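Local coordinates for ribosomal RNA processing protein 6 (Trypanosoma brucei brucei, PDB 4NLC) that probably trims RNA from the 3' end as the exosome-associated 3'-5' exoribonuclease of the Rrp6 family, this construct being its catalytic core, at residues A[111-122]-A[219-230]. The protein carries 1 engineered substitution. Residues are numbered along the deposited sequence; the frame is centred on the assembly and turned at random.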
loop_
_atom_site.group_PDB
_atom_site.type_symbol
_atom_site.label_atom_id
_atom_site.label_comp_id
_atom_site.label_asym_id
_atom_site.label_seq_id
_atom_site.Cartn_x
_atom_site.Cartn_y
_atom_site.Cartn_z
ATOM N N LEU A 111 -1.694 -7.140 -5.929
ATOM C CA LEU A 111 -2.878 -7.305 -6.752
ATOM C C LEU A 111 -3.611 -6.003 -6.854
ATOM O O LEU A 111 -3.553 -5.188 -5.935
ATOM C CB LEU A 111 -3.777 -8.309 -6.023
ATOM C CG LEU A 111 -4.614 -9.280 -6.826
ATOM C CD1 LEU A 111 -3.739 -10.241 -7.647
ATOM C CD2 LEU A 111 -5.556 -10.049 -5.888
ATOM N N MET A 112 -4.283 -5.798 -7.992
ATOM C CA MET A 112 -5.107 -4.616 -8.232
ATOM C C MET A 112 -6.468 -5.186 -8.644
ATOM O O MET A 112 -6.535 -6.098 -9.462
ATOM C CB MET A 112 -4.523 -3.723 -9.351
ATOM C CG MET A 112 -5.408 -2.530 -9.710
ATOM S SD MET A 112 -4.751 -1.503 -11.054
ATOM C CE MET A 112 -3.604 -0.515 -10.162
ATOM N N GLN A 113 -7.538 -4.658 -8.072
ATOM C CA GLN A 113 -8.873 -5.111 -8.424
ATOM C C GLN A 113 -9.559 -3.913 -9.061
ATOM O O GLN A 113 -9.371 -2.769 -8.623
ATOM C CB GLN A 113 -9.649 -5.608 -7.175
ATOM C CG GLN A 113 -8.983 -6.788 -6.447
ATOM C CD GLN A 113 -8.272 -6.337 -5.213
ATOM O OE1 GLN A 113 -8.860 -6.162 -4.152
ATOM N NE2 GLN A 113 -7.002 -6.091 -5.329
ATOM N N ILE A 114 -10.309 -4.172 -10.125
ATOM C CA ILE A 114 -11.044 -3.129 -10.837
ATOM C C ILE A 114 -12.438 -3.619 -11.146
ATOM O O ILE A 114 -12.583 -4.675 -11.755
ATOM C CB ILE A 114 -10.330 -2.638 -12.147
ATOM C CG1 ILE A 114 -8.933 -2.023 -11.873
ATOM C CG2 ILE A 114 -11.200 -1.606 -12.889
ATOM C CD1 ILE A 114 -7.863 -2.524 -12.806
ATOM N N SER A 115 -13.449 -2.813 -10.833
ATOM C CA SER A 115 -14.802 -3.131 -11.254
ATOM C C SER A 115 -15.341 -2.010 -12.116
ATOM O O SER A 115 -15.114 -0.829 -11.827
ATOM C CB SER A 115 -15.743 -3.342 -10.069
ATOM O OG SER A 115 -15.498 -4.534 -9.340
ATOM N N THR A 116 -16.104 -2.389 -13.141
ATOM C CA THR A 116 -16.855 -1.472 -13.997
ATOM C C THR A 116 -18.310 -1.804 -13.715
ATOM O O THR A 116 -18.588 -2.780 -13.016
ATOM C CB THR A 116 -16.500 -1.599 -15.520
ATOM O OG1 THR A 116 -17.077 -2.769 -16.090
ATOM C CG2 THR A 116 -15.007 -1.549 -15.800
ATOM N N ARG A 117 -19.243 -1.035 -14.284
ATOM C CA ARG A 117 -20.678 -1.299 -14.146
ATOM C C ARG A 117 -21.074 -2.673 -14.707
ATOM O O ARG A 117 -22.119 -3.183 -14.338
ATOM C CB ARG A 117 -21.502 -0.205 -14.876
ATOM C CG ARG A 117 -21.278 1.217 -14.358
ATOM C CD ARG A 117 -21.591 1.363 -12.871
ATOM N NE ARG A 117 -21.504 2.766 -12.511
ATOM C CZ ARG A 117 -22.051 3.321 -11.441
ATOM N NH1 ARG A 117 -22.694 2.575 -10.552
ATOM N NH2 ARG A 117 -21.955 4.625 -11.248
ATOM N N THR A 118 -20.271 -3.251 -15.616
ATOM C CA THR A 118 -20.652 -4.498 -16.307
ATOM C C THR A 118 -19.794 -5.720 -15.979
ATOM O O THR A 118 -20.162 -6.838 -16.352
ATOM C CB THR A 118 -20.688 -4.263 -17.838
ATOM O OG1 THR A 118 -19.508 -3.548 -18.264
ATOM C CG2 THR A 118 -21.941 -3.538 -18.274
ATOM N N GLN A 119 -18.646 -5.517 -15.312
ATOM C CA GLN A 119 -17.747 -6.621 -15.016
ATOM C C GLN A 119 -16.648 -6.268 -14.023
ATOM O O GLN A 119 -16.407 -5.089 -13.738
ATOM C CB GLN A 119 -17.135 -7.170 -16.323
ATOM C CG GLN A 119 -16.311 -6.149 -17.075
ATOM C CD GLN A 119 -15.854 -6.667 -18.408
ATOM O OE1 GLN A 119 -15.948 -5.972 -19.421
ATOM N NE2 GLN A 119 -15.280 -7.859 -18.429
ATOM N N ASP A 120 -15.963 -7.319 -13.536
ATOM C CA ASP A 120 -14.874 -7.227 -12.585
ATOM C C ASP A 120 -13.572 -7.728 -13.203
ATOM O O ASP A 120 -13.597 -8.589 -14.076
ATOM C CB ASP A 120 -15.221 -8.067 -11.329
ATOM C CG ASP A 120 -16.468 -7.626 -10.580
ATOM O OD1 ASP A 120 -16.787 -6.416 -10.606
ATOM O OD2 ASP A 120 -17.110 -8.481 -9.952
ATOM N N PHE A 121 -12.433 -7.213 -12.714
ATOM C CA PHE A 121 -11.097 -7.593 -13.143
ATOM C C PHE A 121 -10.196 -7.729 -11.935
ATOM O O PHE A 121 -10.390 -7.041 -10.931
ATOM C CB PHE A 121 -10.506 -6.551 -14.096
ATOM C CG PHE A 121 -11.283 -6.372 -15.380
ATOM C CD1 PHE A 121 -11.055 -7.207 -16.475
ATOM C CD2 PHE A 121 -12.249 -5.370 -15.496
ATOM C CE1 PHE A 121 -11.766 -7.036 -17.667
ATOM C CE2 PHE A 121 -12.952 -5.190 -16.693
ATOM C CZ PHE A 121 -12.687 -6.015 -17.777
ATOM N N ILE A 122 -9.253 -8.656 -12.018
ATOM C CA ILE A 122 -8.210 -8.868 -11.006
ATOM C C ILE A 122 -6.919 -8.854 -11.768
ATOM O O ILE A 122 -6.761 -9.645 -12.693
ATOM C CB ILE A 122 -8.382 -10.126 -10.110
ATOM C CG1 ILE A 122 -9.573 -9.952 -9.154
ATOM C CG2 ILE A 122 -7.094 -10.420 -9.318
ATOM C CD1 ILE A 122 -10.059 -11.266 -8.502
ATOM N N ALA A 219 -10.937 -10.691 -3.244
ATOM C CA ALA A 219 -10.399 -9.606 -4.072
ATOM C C ALA A 219 -11.492 -8.954 -4.947
ATOM O O ALA A 219 -11.643 -7.728 -4.961
ATOM C CB ALA A 219 -9.257 -10.131 -4.935
ATOM N N GLN A 220 -12.278 -9.785 -5.633
ATOM C CA GLN A 220 -13.386 -9.347 -6.462
ATOM C C GLN A 220 -14.438 -8.521 -5.662
ATOM O O GLN A 220 -14.895 -7.483 -6.155
ATOM C CB GLN A 220 -14.048 -10.576 -7.107
ATOM C CG GLN A 220 -15.276 -10.238 -7.935
ATOM C CD GLN A 220 -16.051 -11.457 -8.377
ATOM O OE1 GLN A 220 -16.027 -12.523 -7.743
ATOM N NE2 GLN A 220 -16.760 -11.318 -9.485
ATOM N N GLN A 221 -14.814 -8.988 -4.451
ATOM C CA GLN A 221 -15.861 -8.357 -3.646
ATOM C C GLN A 221 -15.469 -7.007 -3.034
ATOM O O GLN A 221 -16.368 -6.242 -2.687
ATOM C CB GLN A 221 -16.387 -9.320 -2.584
ATOM C CG GLN A 221 -17.462 -10.244 -3.132
ATOM C CD GLN A 221 -17.814 -11.337 -2.171
ATOM O OE1 GLN A 221 -18.135 -11.096 -1.012
ATOM N NE2 GLN A 221 -17.751 -12.572 -2.634
ATOM N N ASP A 222 -14.155 -6.679 -2.978
ATOM C CA ASP A 222 -13.670 -5.394 -2.487
ATOM C C ASP A 222 -14.008 -4.249 -3.467
ATOM O O ASP A 222 -14.114 -3.104 -3.020
ATOM C CB ASP A 222 -12.152 -5.440 -2.216
ATOM C CG ASP A 222 -11.731 -5.964 -0.850
ATOM O OD1 ASP A 222 -12.626 -6.261 -0.016
ATOM O OD2 ASP A 222 -10.513 -6.065 -0.609
ATOM N N THR A 223 -14.213 -4.553 -4.791
ATOM C CA THR A 223 -14.577 -3.516 -5.764
ATOM C C THR A 223 -15.975 -3.689 -6.357
ATOM O O THR A 223 -16.562 -2.716 -6.824
ATOM C CB THR A 223 -13.540 -3.418 -6.890
ATOM O OG1 THR A 223 -13.448 -4.669 -7.585
ATOM C CG2 THR A 223 -12.191 -2.951 -6.407
ATOM N N HIS A 224 -16.472 -4.934 -6.416
ATOM C CA HIS A 224 -17.768 -5.315 -7.006
ATOM C C HIS A 224 -18.972 -4.435 -6.587
ATOM O O HIS A 224 -19.819 -4.120 -7.434
ATOM C CB HIS A 224 -18.046 -6.787 -6.709
ATOM C CG HIS A 224 -19.335 -7.273 -7.285
ATOM N ND1 HIS A 224 -19.412 -7.739 -8.577
ATOM C CD2 HIS A 224 -20.568 -7.322 -6.722
ATOM C CE1 HIS A 224 -20.682 -8.061 -8.765
ATOM N NE2 HIS A 224 -21.416 -7.812 -7.676
ATOM N N PHE A 225 -19.011 -3.989 -5.315
ATOM C CA PHE A 225 -20.130 -3.172 -4.820
ATOM C C PHE A 225 -19.819 -1.662 -4.732
ATOM O O PHE A 225 -20.711 -0.872 -4.409
ATOM C CB PHE A 225 -20.608 -3.683 -3.439
ATOM C CG PHE A 225 -20.772 -5.185 -3.323
ATOM C CD1 PHE A 225 -21.974 -5.799 -3.659
ATOM C CD2 PHE A 225 -19.747 -5.977 -2.825
ATOM C CE1 PHE A 225 -22.134 -7.177 -3.522
ATOM C CE2 PHE A 225 -19.895 -7.360 -2.737
ATOM C CZ PHE A 225 -21.099 -7.944 -3.044
ATOM N N LEU A 226 -18.566 -1.281 -4.999
ATOM C CA LEU A 226 -18.081 0.066 -4.801
ATOM C C LEU A 226 -18.726 1.125 -5.700
ATOM O O LEU A 226 -18.950 2.245 -5.230
ATOM C CB LEU A 226 -16.547 0.119 -4.879
ATOM C CG LEU A 226 -15.856 1.335 -4.202
ATOM C CD1 LEU A 226 -16.397 1.580 -2.777
ATOM C CD2 LEU A 226 -14.343 1.143 -4.139
ATOM N N LEU A 227 -19.063 0.803 -6.951
ATOM C CA LEU A 227 -19.718 1.825 -7.787
ATOM C C LEU A 227 -21.154 2.100 -7.362
ATOM O O LEU A 227 -21.585 3.233 -7.472
ATOM C CB LEU A 227 -19.624 1.523 -9.278
ATOM C CG LEU A 227 -18.221 1.537 -9.873
ATOM C CD1 LEU A 227 -18.258 1.041 -11.301
ATOM C CD2 LEU A 227 -17.573 2.900 -9.753
ATOM N N TYR A 228 -21.872 1.094 -6.829
ATOM C CA TYR A 228 -23.236 1.301 -6.292
ATOM C C TYR A 228 -23.140 2.157 -5.048
ATOM O O TYR A 228 -23.943 3.064 -4.884
ATOM C CB TYR A 228 -23.942 -0.019 -5.959
ATOM C CG TYR A 228 -25.293 0.153 -5.276
ATOM C CD1 TYR A 228 -26.411 0.579 -5.990
ATOM C CD2 TYR A 228 -25.456 -0.140 -3.925
ATOM C CE1 TYR A 228 -27.660 0.712 -5.378
ATOM C CE2 TYR A 228 -26.700 0.002 -3.296
ATOM C CZ TYR A 228 -27.799 0.420 -4.032
ATOM O OH TYR A 228 -29.027 0.539 -3.432
ATOM N N VAL A 229 -22.165 1.857 -4.167
ATOM C CA VAL A 229 -21.887 2.591 -2.919
ATOM C C VAL A 229 -21.609 4.048 -3.286
ATOM O O VAL A 229 -22.177 4.963 -2.686
ATOM C CB VAL A 229 -20.721 1.917 -2.120
ATOM C CG1 VAL A 229 -20.101 2.863 -1.091
ATOM C CG2 VAL A 229 -21.204 0.632 -1.446
ATOM N N TYR A 230 -20.786 4.247 -4.326
ATOM C CA TYR A 230 -20.437 5.558 -4.872
ATOM C C TYR A 230 -21.725 6.354 -5.251
ATOM O O TYR A 230 -21.882 7.492 -4.822
ATOM C CB TYR A 230 -19.496 5.374 -6.092
ATOM C CG TYR A 230 -19.275 6.621 -6.920
ATOM C CD1 TYR A 230 -18.636 7.738 -6.378
ATOM C CD2 TYR A 230 -19.619 6.656 -8.268
ATOM C CE1 TYR A 230 -18.366 8.868 -7.152
ATOM C CE2 TYR A 230 -19.349 7.780 -9.057
ATOM C CZ TYR A 230 -18.727 8.886 -8.490
ATOM O OH TYR A 230 -18.507 10.022 -9.229
HETATM O O HOH W 1 -20.100 -2.347 -10.279
HETATM O O HOH W 2 -12.700 -7.159 -9.012
#
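Asp120 CG anti to its carbonyl carbon (chi1 -61°) and the His224 ring anti to its backbone N (chi1 -179°) bring the imidazole ND1 to the carboxylate. The ring presents its edge. His224 ND1 gives a hydrogen bond to the syn lone pair of Asp120 OD2 at 2.8 Å, close to the ring plane and with an N-H...O angle of 157°, although the two planes are steeply inclined. One helical turn earlier, Gln220 reaches the same oxygen with an extended chain; its NE2 donates a hydrogen bond (2.9 Å) to the anti lone pair of Asp120 OD2. The other carboxylate oxygen is engaged by its own hairpin, Ser115 OG donating to Asp120 OD1 (2.6 Å) from well above the carboxylate plane. Thr223 OG1 stands 2.7 Å from Ser115 OG, and a water joins that threonine oxygen to Phe121 O.

Apolar contacts flank this centre on the Ala219 side, where Ala219 CB touches both Leu111 CD2 and Ile122 CD1, 3.8 Å from each. At the turn, Arg117 lays one guanidinium face over Leu227 CB, while its nitrogens form salt bridges with Glu92 and Asp231. The axes of helix 219-224 and strand 111-115 approach to 7.1 Å. Contacts from Ala219, Gln220, Thr223 and His224, and from Leu227 of the next helix, cover this hairpin of the RNase H-like exonuclease sheet. On the same helix, the Asp222 carboxylate lies close to Asp96 and Glu98, consistent with the acidic cluster of DEDD-type 3'-5' exonucleases. His224 NE2 is hydrogen-bonded in turn to Leu64 O, which fixes the ring from both nitrogens. With three donors directed at one buried carboxylate, Asp120 is probably stabilised as the anion, and its negative charge would in turn polarise the imidazole N-H.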